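Local coordinates for protein glycoside hydrolase family 43 (Halothermothrix orenii, PDB 4QQS) that hydrolyses glycosidic bonds with alpha-L-arabinofuranosidase activity, probably releasing arabinose side groups during xylan breakdown, at residues Tyr237-Ile251 with Asp296-Pro308. Residues are numbered along the deposited sequence; the frame is centred on the assembly and turned at random. Where two conformers were deposited one is given.
Sequences YSGNPILSKRMDKGI and DGILKVKGPTRSP
Ile251 meets Pro304 with two of its branches. Following Ile251 outward from CB, CG2 meets the CB-CG edge of the proline ring, 3.7 Å from Pro304 CG, while CG1 turns to Arg306, 3.3 Å from its CG, and lies over one guanidinium face; CD1, at the tip, reaches that same CG and comes 3.5 Å from Pro304 O. A branched side chain fills both directions, and the aliphatic stem of Arg306 gives it carbon to pack on. Leu243 CD1 lies over a face of the Pro304 ring, which follows a cis peptide bond, 3.4 Å from its N; with CG anti to the backbone N (chi1 -168°), this long side chain also brings that methyl to Val301 CG1. Arg246 CG comes only to the ring's rim, 4.0 Å from Pro304 CG, and the chain bends back into a side-on salt bridge with Asp248: NE to OD1 at 2.9 Å, NH2 to OD2 at 2.8 Å and straight (180°). An alanine in place of Arg246 would probably leave the Asp248 carboxylate without its charged mate. No direct hydrogen bond joins the segments; instead, water 1 links Ile242 O to Val301 N, 2.9 Å from each. The arrangement is interblade packing in the five-bladed beta-propeller of family 43, a connecting loop lying along the outermost strand, 298-302, of the final blade.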
loop_
_atom_site.group_PDB
_atom_site.type_symbol
_atom_site.label_atom_id
_atom_site.label_comp_id
_atom_site.label_asym_id
_atom_site.label_seq_id
_atom_site.Cartn_x
_atom_site.Cartn_y
_atom_site.Cartn_z
ATOM N N TYR A 237 -15.290 -9.660 0.229
ATOM C CA TYR A 237 -15.303 -11.048 -0.218
ATOM C C TYR A 237 -15.537 -11.982 0.970
ATOM O O TYR A 237 -14.820 -11.940 1.980
ATOM C CB TYR A 237 -13.973 -11.368 -0.910
ATOM C CG TYR A 237 -13.818 -12.817 -1.300
ATOM C CD1 TYR A 237 -14.815 -13.485 -1.988
ATOM C CD2 TYR A 237 -12.667 -13.518 -0.967
ATOM C CE1 TYR A 237 -14.679 -14.818 -2.327
ATOM C CE2 TYR A 237 -12.508 -14.856 -1.324
ATOM C CZ TYR A 237 -13.519 -15.499 -2.004
ATOM O OH TYR A 237 -13.397 -16.823 -2.345
ATOM N N SER A 238 -16.510 -12.872 0.836
ATOM C CA SER A 238 -16.861 -13.768 1.925
ATOM C C SER A 238 -15.733 -14.726 2.298
ATOM O O SER A 238 -15.656 -15.188 3.438
ATOM C CB SER A 238 -18.095 -14.567 1.550
ATOM O OG SER A 238 -17.785 -15.465 0.491
ATOM N N GLY A 239 -14.854 -15.025 1.339
ATOM C CA GLY A 239 -13.761 -15.954 1.543
ATOM C C GLY A 239 -12.458 -15.328 2.000
ATOM O O GLY A 239 -11.429 -15.990 1.973
ATOM N N ASN A 240 -12.482 -14.068 2.426
ATOM C CA ASN A 240 -11.283 -13.432 2.959
ATOM C C ASN A 240 -10.747 -14.202 4.169
ATOM O O ASN A 240 -11.501 -14.835 4.900
ATOM C CB ASN A 240 -11.612 -12.023 3.424
ATOM C CG ASN A 240 -11.672 -10.998 2.300
ATOM O OD1 ASN A 240 -11.088 -11.178 1.227
ATOM N ND2 ASN A 240 -12.348 -9.887 2.567
ATOM N N PRO A 241 -9.435 -14.134 4.402
ATOM C CA PRO A 241 -8.423 -13.433 3.613
ATOM C C PRO A 241 -8.010 -14.227 2.378
ATOM O O PRO A 241 -8.093 -15.459 2.349
ATOM C CB PRO A 241 -7.249 -13.319 4.595
ATOM C CG PRO A 241 -7.377 -14.549 5.440
ATOM C CD PRO A 241 -8.862 -14.744 5.614
ATOM N N ILE A 242 -7.526 -13.506 1.369
ATOM C CA ILE A 242 -6.987 -14.127 0.161
ATOM C C ILE A 242 -5.489 -14.400 0.240
ATOM O O ILE A 242 -4.976 -15.183 -0.561
ATOM C CB ILE A 242 -7.338 -13.329 -1.113
ATOM C CG1 ILE A 242 -6.637 -11.977 -1.151
ATOM C CG2 ILE A 242 -8.847 -13.179 -1.231
ATOM C CD1 ILE A 242 -6.775 -11.298 -2.514
ATOM N N LEU A 243 -4.798 -13.793 1.201
ATOM C CA LEU A 243 -3.379 -14.040 1.383
ATOM C C LEU A 243 -3.123 -13.990 2.880
ATOM O O LEU A 243 -3.336 -12.960 3.534
ATOM C CB LEU A 243 -2.557 -13.022 0.611
ATOM C CG LEU A 243 -1.068 -13.345 0.502
ATOM C CD1 LEU A 243 -0.810 -14.670 -0.210
ATOM C CD2 LEU A 243 -0.335 -12.224 -0.221
ATOM N N SER A 244 -2.720 -15.130 3.432
ATOM C CA SER A 244 -2.533 -15.250 4.868
ATOM C C SER A 244 -1.329 -16.148 5.160
ATOM O O SER A 244 -0.755 -16.776 4.261
ATOM C CB SER A 244 -3.813 -15.747 5.544
ATOM O OG SER A 244 -4.176 -17.013 5.049
ATOM N N LYS A 245 -0.944 -16.175 6.427
ATOM C CA LYS A 245 0.290 -16.798 6.858
ATOM C C LYS A 245 0.391 -18.278 6.492
ATOM O O LYS A 245 -0.605 -18.993 6.323
ATOM C CB LYS A 245 0.426 -16.644 8.377
ATOM C CG LYS A 245 -0.608 -17.453 9.145
ATOM C CD LYS A 245 -0.619 -17.169 10.636
ATOM C CE LYS A 245 -1.610 -18.097 11.345
ATOM N NZ LYS A 245 -1.733 -17.790 12.775
ATOM N N ARG A 246 1.637 -18.722 6.400
ATOM C CA ARG A 246 1.990 -20.137 6.335
ATOM C C ARG A 246 3.204 -20.311 7.245
ATOM O O ARG A 246 4.356 -20.286 6.814
ATOM C CB ARG A 246 2.298 -20.586 4.901
ATOM C CG ARG A 246 1.058 -20.724 4.002
ATOM C CD ARG A 246 0.093 -21.815 4.471
ATOM N NE ARG A 246 0.760 -23.108 4.532
ATOM C CZ ARG A 246 0.960 -23.899 3.484
ATOM N NH1 ARG A 246 0.504 -23.569 2.282
ATOM N NH2 ARG A 246 1.616 -25.032 3.648
ATOM N N MET A 247 2.942 -20.449 8.534
ATOM C CA MET A 247 4.024 -20.515 9.493
ATOM C C MET A 247 4.872 -21.775 9.279
ATOM O O MET A 247 6.051 -21.784 9.596
ATOM C CB MET A 247 3.463 -20.426 10.912
ATOM C CG MET A 247 2.709 -19.118 11.161
ATOM S SD MET A 247 3.739 -17.639 11.019
ATOM C CE MET A 247 4.690 -17.734 12.527
ATOM N N ASP A 248 4.279 -22.805 8.674
ATOM C CA ASP A 248 5.006 -24.028 8.339
ATOM C C ASP A 248 6.050 -23.810 7.239
ATOM O O ASP A 248 6.906 -24.658 7.011
ATOM C CB ASP A 248 4.040 -25.171 7.984
ATOM C CG ASP A 248 3.008 -24.805 6.901
ATOM O OD1 ASP A 248 2.587 -23.624 6.780
ATOM O OD2 ASP A 248 2.572 -25.743 6.192
ATOM N N LYS A 249 5.968 -22.664 6.571
ATOM C CA LYS A 249 6.938 -22.255 5.562
ATOM C C LYS A 249 7.752 -21.018 5.996
ATOM O O LYS A 249 8.495 -20.456 5.198
ATOM C CB LYS A 249 6.223 -21.942 4.245
ATOM C CG LYS A 249 5.496 -23.110 3.588
ATOM C CD LYS A 249 4.908 -22.681 2.246
ATOM C CE LYS A 249 4.345 -23.835 1.439
ATOM N NZ LYS A 249 3.882 -23.333 0.110
ATOM N N GLY A 250 7.597 -20.565 7.236
ATOM C CA GLY A 250 8.281 -19.370 7.701
ATOM C C GLY A 250 7.701 -18.082 7.143
ATOM O O GLY A 250 8.406 -17.071 7.078
ATOM N N ILE A 251 6.417 -18.106 6.790
ATOM C CA ILE A 251 5.743 -16.967 6.181
ATOM C C ILE A 251 4.738 -16.397 7.174
ATOM O O ILE A 251 3.694 -16.985 7.422
ATOM C CB ILE A 251 5.043 -17.363 4.874
ATOM C CG1 ILE A 251 6.022 -18.003 3.879
ATOM C CG2 ILE A 251 4.395 -16.128 4.255
ATOM C CD1 ILE A 251 5.313 -18.642 2.692
ATOM N N ASP A 296 -13.688 -17.107 -11.818
ATOM C CA ASP A 296 -15.090 -17.057 -11.412
ATOM C C ASP A 296 -15.448 -15.777 -10.642
ATOM O O ASP A 296 -16.275 -15.802 -9.728
ATOM C CB ASP A 296 -15.457 -18.285 -10.566
ATOM C CG ASP A 296 -15.247 -19.589 -11.304
ATOM O OD1 ASP A 296 -15.703 -19.710 -12.461
ATOM O OD2 ASP A 296 -14.617 -20.496 -10.718
ATOM N N GLY A 297 -14.825 -14.656 -10.998
ATOM C CA GLY A 297 -15.126 -13.382 -10.357
ATOM C C GLY A 297 -14.504 -13.216 -8.979
ATOM O O GLY A 297 -14.828 -12.284 -8.248
ATOM N N ILE A 298 -13.649 -14.153 -8.611
ATOM C CA ILE A 298 -12.971 -14.131 -7.330
ATOM C C ILE A 298 -11.515 -13.753 -7.580
ATOM O O ILE A 298 -10.888 -14.276 -8.496
ATOM C CB ILE A 298 -13.074 -15.513 -6.642
ATOM C CG1 ILE A 298 -14.535 -15.875 -6.383
ATOM C CG2 ILE A 298 -12.257 -15.545 -5.362
ATOM C CD1 ILE A 298 -14.735 -17.281 -5.892
ATOM N N LEU A 299 -11.005 -12.827 -6.776
ATOM C CA LEU A 299 -9.609 -12.460 -6.798
ATOM C C LEU A 299 -8.806 -13.445 -5.943
ATOM O O LEU A 299 -9.153 -13.683 -4.782
ATOM C CB LEU A 299 -9.468 -11.025 -6.297
ATOM C CG LEU A 299 -8.069 -10.429 -6.304
ATOM C CD1 LEU A 299 -7.455 -10.456 -7.701
ATOM C CD2 LEU A 299 -8.118 -8.994 -5.759
ATOM N N LYS A 300 -7.760 -14.029 -6.531
ATOM C CA LYS A 300 -6.984 -15.104 -5.915
ATOM C C LYS A 300 -5.492 -14.825 -6.011
ATOM O O LYS A 300 -5.027 -14.159 -6.939
ATOM C CB LYS A 300 -7.288 -16.445 -6.603
ATOM C CG LYS A 300 -8.758 -16.801 -6.615
ATOM C CD LYS A 300 -8.997 -18.210 -7.163
ATOM C CE LYS A 300 -10.471 -18.582 -7.152
ATOM N NZ LYS A 300 -10.686 -19.999 -7.552
ATOM N N VAL A 301 -4.753 -15.357 -5.045
ATOM C CA VAL A 301 -3.299 -15.328 -5.065
ATOM C C VAL A 301 -2.783 -16.756 -5.043
ATOM O O VAL A 301 -3.241 -17.576 -4.244
ATOM C CB VAL A 301 -2.714 -14.574 -3.845
ATOM C CG1 VAL A 301 -1.190 -14.559 -3.917
ATOM C CG2 VAL A 301 -3.251 -13.170 -3.782
ATOM N N LYS A 302 -1.836 -17.058 -5.924
ATOM C CA LYS A 302 -1.108 -18.306 -5.837
ATOM C C LYS A 302 0.020 -18.074 -4.840
ATOM O O LYS A 302 1.103 -17.626 -5.193
ATOM C CB LYS A 302 -0.557 -18.717 -7.196
ATOM C CG LYS A 302 0.107 -20.071 -7.170
ATOM C CD LYS A 302 0.693 -20.448 -8.521
ATOM C CE LYS A 302 1.161 -21.901 -8.537
ATOM N NZ LYS A 302 1.991 -22.232 -7.346
ATOM N N GLY A 303 -0.244 -18.324 -3.568
ATOM C CA GLY A 303 0.739 -18.053 -2.542
ATOM C C GLY A 303 0.121 -18.033 -1.160
ATOM O O GLY A 303 -1.062 -18.335 -0.986
ATOM N N PRO A 304 0.909 -17.647 -0.166
ATOM C CA PRO A 304 2.273 -17.130 -0.312
ATOM C C PRO A 304 3.282 -18.247 -0.538
ATOM O O PRO A 304 3.161 -19.322 0.058
ATOM C CB PRO A 304 2.509 -16.453 1.030
ATOM C CG PRO A 304 1.716 -17.290 1.992
ATOM C CD PRO A 304 0.474 -17.673 1.241
ATOM N N THR A 305 4.272 -17.999 -1.390
ATOM C CA THR A 305 5.275 -19.010 -1.700
ATOM C C THR A 305 6.629 -18.667 -1.105
ATOM O O THR A 305 6.977 -17.503 -0.905
ATOM C CB THR A 305 5.473 -19.197 -3.213
ATOM O OG1 THR A 305 6.054 -18.017 -3.775
ATOM C CG2 THR A 305 4.182 -19.536 -3.905
ATOM N N ARG A 306 7.398 -19.723 -0.841
ATOM C CA ARG A 306 8.797 -19.614 -0.435
ATOM C C ARG A 306 9.615 -20.730 -1.060
ATOM O O ARG A 306 10.509 -21.273 -0.427
ATOM C CB ARG A 306 8.925 -19.718 1.079
ATOM C CG ARG A 306 8.494 -18.492 1.788
ATOM C CD ARG A 306 9.518 -17.426 1.635
ATOM N NE ARG A 306 10.001 -16.987 2.938
ATOM C CZ ARG A 306 9.579 -15.898 3.573
ATOM N NH1 ARG A 306 8.650 -15.102 3.038
ATOM N NH2 ARG A 306 10.099 -15.591 4.751
ATOM N N SER A 307 9.281 -21.079 -2.290
ATOM C CA SER A 307 10.002 -22.083 -3.055
ATOM C C SER A 307 10.113 -21.541 -4.470
ATOM O O SER A 307 9.407 -20.608 -4.821
ATOM C CB SER A 307 9.238 -23.400 -3.054
ATOM O OG SER A 307 7.934 -23.233 -3.579
ATOM N N PRO A 308 10.996 -22.117 -5.290
ATOM C CA PRO A 308 11.194 -21.566 -6.634
ATOM C C PRO A 308 9.924 -21.542 -7.492
ATOM O O PRO A 308 9.242 -22.566 -7.620
ATOM C CB PRO A 308 12.237 -22.507 -7.239
ATOM C CG PRO A 308 12.981 -23.024 -6.064
ATOM C CD PRO A 308 11.960 -23.189 -4.991
HETATM O O HOH W 1 -6.233 -16.480 -2.778
HETATM O O HOH W 2 -3.734 -17.828 -1.217
HETATM O O HOH W 3 -3.063 -17.466 1.504
HETATM O O HOH W 4 6.289 -22.338 -1.281
HETATM O O HOH W 5 1.467 -21.269 0.025
#